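PDB 4Q05: esterase E25 from Uncultured bacterium, which probably hydrolyses ester bonds as a dimeric bacterial esterase of the hormone-sensitive lipase family, GTSAG motif subfamily. Local coordinates for residues Ile156-Lys161 with Val337-Pro342. Sequence-based numbering, arbitrary orientation.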
loop_
_atom_site.group_PDB
_atom_site.type_symbol
_atom_site.label_atom_id
_atom_site.label_comp_id
_atom_site.label_asym_id
_atom_site.label_seq_id
_atom_site.Cartn_x
_atom_site.Cartn_y
_atom_site.Cartn_z
ATOM N N ILE A 156 -19.865 -6.891 -1.518
ATOM C CA ILE A 156 -19.286 -7.751 -0.516
ATOM C C ILE A 156 -20.048 -9.076 -0.450
ATOM O O ILE A 156 -19.452 -10.157 -0.449
ATOM C CB ILE A 156 -19.303 -7.056 0.866
ATOM C CG1 ILE A 156 -18.363 -5.842 0.862
ATOM C CG2 ILE A 156 -18.924 -8.032 1.952
ATOM C CD1 ILE A 156 -18.483 -4.957 2.119
ATOM N N ALA A 157 -21.370 -8.993 -0.384
ATOM C CA ALA A 157 -22.173 -10.211 -0.259
ATOM C C ALA A 157 -21.879 -11.199 -1.395
ATOM O O ALA A 157 -21.541 -12.350 -1.135
ATOM C CB ALA A 157 -23.654 -9.881 -0.197
ATOM N N THR A 158 -21.988 -10.748 -2.644
ATOM C CA THR A 158 -21.808 -11.659 -3.776
ATOM C C THR A 158 -20.405 -12.186 -3.898
ATOM O O THR A 158 -20.210 -13.377 -4.104
ATOM C CB THR A 158 -22.119 -11.028 -5.146
ATOM O OG1 THR A 158 -22.019 -9.602 -5.080
ATOM C CG2 THR A 158 -23.467 -11.433 -5.609
ATOM N N LEU A 159 -19.425 -11.296 -3.798
ATOM C CA LEU A 159 -18.050 -11.691 -4.079
ATOM C C LEU A 159 -17.370 -12.332 -2.891
ATOM O O LEU A 159 -16.586 -13.254 -3.063
ATOM C CB LEU A 159 -17.241 -10.502 -4.589
ATOM C CG LEU A 159 -17.787 -9.971 -5.912
ATOM C CD1 LEU A 159 -16.856 -8.943 -6.522
ATOM C CD2 LEU A 159 -18.002 -11.126 -6.864
ATOM N N ALA A 160 -17.643 -11.851 -1.678
ATOM C CA ALA A 160 -17.073 -12.512 -0.520
ATOM C C ALA A 160 -17.922 -13.719 -0.097
ATOM O O ALA A 160 -17.533 -14.469 0.791
ATOM C CB ALA A 160 -16.880 -11.536 0.643
ATOM N N LYS A 161 -19.071 -13.893 -0.748
ATOM C CA LYS A 161 -19.943 -15.047 -0.513
ATOM C C LYS A 161 -20.352 -15.185 0.945
ATOM O O LYS A 161 -20.125 -16.215 1.584
ATOM C CB LYS A 161 -19.265 -16.322 -0.996
ATOM C CG LYS A 161 -18.879 -16.265 -2.474
ATOM C CD LYS A 161 -18.147 -17.532 -2.894
ATOM C CE LYS A 161 -17.677 -17.443 -4.346
ATOM N NZ LYS A 161 -16.848 -18.628 -4.721
ATOM N N VAL A 337 -16.884 -0.757 -7.543
ATOM C CA VAL A 337 -17.702 0.011 -8.474
ATOM C C VAL A 337 -18.030 -0.810 -9.724
ATOM O O VAL A 337 -19.091 -0.660 -10.322
ATOM C CB VAL A 337 -17.002 1.329 -8.865
ATOM C CG1 VAL A 337 -17.492 1.829 -10.204
ATOM C CG2 VAL A 337 -17.218 2.382 -7.774
ATOM N N ASP A 338 -17.123 -1.698 -10.109
ATOM C CA ASP A 338 -17.374 -2.570 -11.252
ATOM C C ASP A 338 -17.014 -4.000 -10.904
ATOM O O ASP A 338 -15.837 -4.324 -10.719
ATOM C CB ASP A 338 -16.574 -2.097 -12.463
ATOM C CG ASP A 338 -16.921 -2.865 -13.733
ATOM O OD1 ASP A 338 -17.155 -4.097 -13.672
ATOM O OD2 ASP A 338 -16.954 -2.221 -14.794
ATOM N N LEU A 339 -18.023 -4.855 -10.822
ATOM C CA LEU A 339 -17.819 -6.214 -10.349
ATOM C C LEU A 339 -16.991 -7.042 -11.331
ATOM O O LEU A 339 -16.508 -8.120 -10.982
ATOM C CB LEU A 339 -19.157 -6.908 -10.088
ATOM C CG LEU A 339 -20.104 -6.353 -9.006
ATOM C CD1 LEU A 339 -20.066 -7.214 -7.756
ATOM C CD2 LEU A 339 -19.830 -4.888 -8.670
ATOM N N THR A 340 -16.837 -6.558 -12.560
ATOM C CA THR A 340 -16.026 -7.293 -13.539
ATOM C C THR A 340 -14.531 -6.951 -13.484
ATOM O O THR A 340 -13.734 -7.582 -14.163
ATOM C CB THR A 340 -16.483 -7.045 -14.979
ATOM O OG1 THR A 340 -16.150 -5.702 -15.355
ATOM C CG2 THR A 340 -18.007 -7.286 -15.142
ATOM N N ALA A 341 -14.145 -5.933 -12.724
ATOM C CA ALA A 341 -12.731 -5.575 -12.659
ATOM C C ALA A 341 -11.944 -6.712 -12.014
ATOM O O ALA A 341 -12.311 -7.198 -10.945
ATOM C CB ALA A 341 -12.534 -4.282 -11.882
ATOM N N PRO A 342 -10.872 -7.163 -12.669
ATOM C CA PRO A 342 -10.049 -8.143 -11.950
ATOM C C PRO A 342 -9.638 -7.663 -10.559
ATOM O O PRO A 342 -9.527 -8.496 -9.675
ATOM C CB PRO A 342 -8.838 -8.318 -12.869
ATOM C CG PRO A 342 -9.457 -8.173 -14.269
ATOM C CD PRO A 342 -10.528 -7.087 -14.106
#
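Thr158 and Leu159, on helix 151-160, meet a single side chain, Leu339, in the loop that follows strand 322-327 of this alpha/beta hydrolase fold and leads into helix 342-358. Thr158 presents its hydroxyl side: OG1 lies 4.1 Å from Leu339 CD1, a van der Waals distance, and the two side chains cross at about a right angle. The polar need of OG1 is met within its own helix, by a hydrogen bond to the carbonyl oxygen of Ile154. Leu159 makes the closer, wholly apolar contact, its CD1 standing 3.8 Å from Leu339 CD1 and its CG 4.0 Å from that same methyl carbon. A chi1 of -63° sets Leu159 CG anti to the carbonyl carbon, and CD1, one bond further out, meets the Leu339 methyl. The Leu159 side chain also touches Thr344 and Phe348, and thus contacts both the loop and helix 342-358. Leu339 sits second in a type I turn from Asp338 to Ala341, closed by Ala341 N to Asp338 O at 3.1 Å. Asp338 also forms an Asx turn: its OD1 accepts from Thr340 N at 2.7 Å, the N-H (148° at the hydrogen) meeting that oxygen almost end-on to its C-O bond.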